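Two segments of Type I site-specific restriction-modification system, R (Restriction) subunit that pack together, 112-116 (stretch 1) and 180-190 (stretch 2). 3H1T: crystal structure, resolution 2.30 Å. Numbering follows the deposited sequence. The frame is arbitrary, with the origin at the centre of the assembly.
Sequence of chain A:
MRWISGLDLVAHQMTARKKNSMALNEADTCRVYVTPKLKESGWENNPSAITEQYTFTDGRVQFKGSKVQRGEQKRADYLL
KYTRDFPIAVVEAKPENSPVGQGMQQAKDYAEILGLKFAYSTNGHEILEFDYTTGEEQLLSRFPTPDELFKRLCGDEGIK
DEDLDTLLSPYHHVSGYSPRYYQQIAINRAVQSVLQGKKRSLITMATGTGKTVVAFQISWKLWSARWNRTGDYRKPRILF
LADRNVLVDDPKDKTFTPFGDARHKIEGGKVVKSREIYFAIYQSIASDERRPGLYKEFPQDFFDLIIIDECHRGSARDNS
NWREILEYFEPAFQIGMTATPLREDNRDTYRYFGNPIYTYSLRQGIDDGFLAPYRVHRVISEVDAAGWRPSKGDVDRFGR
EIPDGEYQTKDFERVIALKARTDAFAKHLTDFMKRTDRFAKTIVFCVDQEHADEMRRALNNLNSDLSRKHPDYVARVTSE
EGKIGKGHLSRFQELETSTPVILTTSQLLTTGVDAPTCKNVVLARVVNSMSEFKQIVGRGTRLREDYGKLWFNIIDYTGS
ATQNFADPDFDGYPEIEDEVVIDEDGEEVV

Stretch 1 112-116: EILGL
Stretch 2 (180-190) RYYQQIAINRA

The end of one helix rests on the first turns of another, and the small contact between them, 249 Å² counted over both sides, is mainly apolar packing, with two water bridges and no direct hydrogen bond. Glu112 and Ile113 are helical (phi/psi near -65/-40), Leu114 flattens to -89/1, and Gly115 turns over to 69/34 in a Schellman motif, its N making a weak 3.5 Å bond to Glu112 O; Leu116 leaves extended at -102/156. In stretch 2, Arg180 (-57/165) is the N-cap, and a regular helix runs from Tyr181 through Ala190. The register is set by two pairs, Leu114 CA to Tyr181 CA at 6.4 Å and Gly115 CA to Ile185 CA at 6.0 Å. Tyr181, Ile185 and Arg189, spaced four apart, therefore lie along one side of the second helix.

Tyr181 has the most area covered by the other stretch, 61 Å². Its CA-to-CB bond points toward stretch 1, and chi1 of 86° (p) with chi2 of -89° lays the ring beside Ile113 and Leu114. Ile113 O lies at the ring edge, near its plane, 3.3 Å from Tyr181 CE2, while Ile113 CG2 packs 3.6 Å from Tyr181 CE2. Ile113 (m, t) leaves its backbone sideways, so its beta-branched methyl can reach the ring. Leu114 starts away from the helix, but its m, t conformation brings the end back, with Leu114 CD2 4.0 Å from Tyr181 CD2. A flat aromatic ring suits this place, offering carbon to both aliphatic chains while its OH is hydrogen-bonded elsewhere in the structure.

One turn on, Ile185 also points toward stretch 1. Its chi1 of -54° and chi2 of -50° (m, m) place Ile185 CD1 3.8 Å from Gly115 CA. Glycine fits here on two counts: positive phi favours it, and an ideal CB would point toward the second helix and fall only 2.6 Å from Ile185 CD1.

Arg189 begins sideways, and an m, t, t chain with chi4 of 170° carries its guanidinium back to the turn, where Arg189 NH2 lies 3.8 Å from Gly115 CA. The long aliphatic stem lets a charged group reach a partly exposed site.

One water donates to Glu112 O at 2.5 Å and accepts a weak bond from Arg189 NH2 at 3.1 Å; another donates to Leu114 O at 3.0 Å and, weakly, to Tyr181 O at 3.3 Å. Both thus serve carbonyls near the end of the first helix. Within stretch 2, Arg180, extended as m, t, t, donates from NH1 to Tyr182 OH at 2.9 Å, outside the contact.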

# COMPACT_ATOMS: atom_id res chain seq x y z
N GLU A 112 5.31 17.73 -4.35
CA GLU A 112 5.97 16.46 -4.60
C GLU A 112 5.23 15.31 -3.90
O GLU A 112 5.04 14.25 -4.48
CB GLU A 112 7.44 16.55 -4.16
CG GLU A 112 8.30 17.36 -5.13
CD GLU A 112 9.49 18.08 -4.48
OE1 GLU A 112 9.89 17.68 -3.37
OE2 GLU A 112 10.02 19.04 -5.08
N ILE A 113 4.78 15.52 -2.66
CA ILE A 113 4.06 14.46 -1.95
C ILE A 113 2.67 14.17 -2.53
O ILE A 113 2.24 13.03 -2.56
CB ILE A 113 3.89 14.82 -0.45
CG1 ILE A 113 5.21 14.66 0.29
CG2 ILE A 113 2.84 13.93 0.20
CD1 ILE A 113 5.19 15.25 1.69
N LEU A 114 1.97 15.22 -2.96
CA LEU A 114 0.63 15.09 -3.52
C LEU A 114 0.64 14.84 -5.03
O LEU A 114 -0.42 14.75 -5.64
CB LEU A 114 -0.18 16.34 -3.20
CG LEU A 114 -0.41 16.71 -1.73
CD1 LEU A 114 -0.91 18.14 -1.67
CD2 LEU A 114 -1.40 15.76 -1.08
N GLY A 115 1.82 14.76 -5.62
CA GLY A 115 1.89 14.52 -7.05
C GLY A 115 1.44 15.67 -7.93
O GLY A 115 0.89 15.44 -9.02
N LEU A 116 1.67 16.90 -7.49
CA LEU A 116 1.24 18.07 -8.25
C LEU A 116 2.40 18.71 -8.99
O LEU A 116 3.56 18.54 -8.60
CB LEU A 116 0.61 19.11 -7.33
CG LEU A 116 -0.45 18.48 -6.41
CD1 LEU A 116 -1.07 19.55 -5.54
CD2 LEU A 116 -1.53 17.74 -7.22
N ARG A 180 -7.77 7.96 -0.88
CA ARG A 180 -6.70 8.74 -0.27
C ARG A 180 -5.82 9.44 -1.31
O ARG A 180 -5.86 9.11 -2.49
CB ARG A 180 -5.85 7.81 0.61
CG ARG A 180 -6.65 7.20 1.74
CD ARG A 180 -5.92 6.04 2.34
NE ARG A 180 -6.65 5.47 3.47
CZ ARG A 180 -6.23 4.42 4.17
NH1 ARG A 180 -5.08 3.83 3.85
NH2 ARG A 180 -6.95 3.97 5.19
N TYR A 181 -5.03 10.40 -0.85
CA TYR A 181 -4.15 11.17 -1.72
C TYR A 181 -3.22 10.33 -2.58
O TYR A 181 -3.07 10.61 -3.77
CB TYR A 181 -3.34 12.21 -0.91
CG TYR A 181 -2.05 11.71 -0.29
CD1 TYR A 181 -2.02 11.15 0.99
CD2 TYR A 181 -0.84 11.80 -0.99
CE1 TYR A 181 -0.83 10.68 1.55
CE2 TYR A 181 0.35 11.35 -0.44
CZ TYR A 181 0.36 10.79 0.82
OH TYR A 181 1.55 10.35 1.36
N TYR A 182 -2.60 9.29 -2.01
CA TYR A 182 -1.69 8.48 -2.80
C TYR A 182 -2.39 7.57 -3.80
O TYR A 182 -1.83 7.27 -4.86
CB TYR A 182 -0.76 7.65 -1.91
CG TYR A 182 -1.44 6.68 -1.00
CD1 TYR A 182 -1.91 7.07 0.25
CD2 TYR A 182 -1.65 5.36 -1.40
CE1 TYR A 182 -2.56 6.17 1.09
CE2 TYR A 182 -2.30 4.45 -0.57
CZ TYR A 182 -2.75 4.86 0.67
OH TYR A 182 -3.42 3.97 1.48
N GLN A 183 -3.60 7.13 -3.49
CA GLN A 183 -4.35 6.28 -4.42
C GLN A 183 -4.71 7.10 -5.64
O GLN A 183 -4.75 6.60 -6.77
CB GLN A 183 -5.62 5.75 -3.75
CG GLN A 183 -5.29 4.81 -2.61
CD GLN A 183 -6.49 4.40 -1.78
OE1 GLN A 183 -6.45 3.38 -1.09
NE2 GLN A 183 -7.56 5.18 -1.83
N GLN A 184 -4.99 8.38 -5.41
CA GLN A 184 -5.32 9.29 -6.48
C GLN A 184 -4.11 9.51 -7.39
O GLN A 184 -4.27 9.60 -8.61
CB GLN A 184 -5.81 10.61 -5.91
CG GLN A 184 -7.21 10.55 -5.32
CD GLN A 184 -7.67 11.89 -4.80
OE1 GLN A 184 -7.62 12.88 -5.52
NE2 GLN A 184 -8.14 11.93 -3.55
N ILE A 185 -2.91 9.61 -6.81
CA ILE A 185 -1.70 9.80 -7.59
C ILE A 185 -1.58 8.59 -8.51
O ILE A 185 -1.42 8.72 -9.71
CB ILE A 185 -0.41 9.81 -6.71
CG1 ILE A 185 -0.54 10.86 -5.60
CG2 ILE A 185 0.81 10.08 -7.55
CD1 ILE A 185 -0.95 12.19 -6.11
N ALA A 186 -1.66 7.42 -7.90
CA ALA A 186 -1.57 6.17 -8.63
C ALA A 186 -2.59 6.13 -9.77
O ALA A 186 -2.24 5.92 -10.93
CB ALA A 186 -1.79 5.00 -7.69
N ILE A 187 -3.85 6.34 -9.43
CA ILE A 187 -4.91 6.30 -10.42
C ILE A 187 -4.72 7.25 -11.59
O ILE A 187 -4.84 6.84 -12.74
CB ILE A 187 -6.28 6.58 -9.76
CG1 ILE A 187 -6.60 5.48 -8.74
CG2 ILE A 187 -7.36 6.64 -10.83
CD1 ILE A 187 -7.69 5.84 -7.78
N ASN A 188 -4.43 8.51 -11.30
CA ASN A 188 -4.24 9.52 -12.34
C ASN A 188 -3.03 9.27 -13.25
O ASN A 188 -3.09 9.52 -14.45
CB ASN A 188 -4.14 10.90 -11.70
CG ASN A 188 -5.48 11.39 -11.16
OD1 ASN A 188 -6.45 10.63 -11.04
ND2 ASN A 188 -5.54 12.68 -10.84
N ARG A 189 -1.92 8.79 -12.68
CA ARG A 189 -0.74 8.54 -13.49
C ARG A 189 -0.92 7.33 -14.40
O ARG A 189 -0.28 7.23 -15.44
CB ARG A 189 0.49 8.33 -12.62
CG ARG A 189 0.84 9.55 -11.82
CD ARG A 189 2.25 9.49 -11.29
NE ARG A 189 2.55 10.68 -10.52
CZ ARG A 189 3.64 10.82 -9.78
NH1 ARG A 189 4.54 9.84 -9.72
NH2 ARG A 189 3.82 11.93 -9.07
N ALA A 190 -1.79 6.42 -13.98
CA ALA A 190 -2.08 5.22 -14.74
C ALA A 190 -2.91 5.63 -15.95
O ALA A 190 -2.57 5.31 -17.09
CB ALA A 190 -2.84 4.23 -13.89
O HOH W 1 5.23 13.66 -6.92
O HOH W 2 -3.02 13.82 -4.56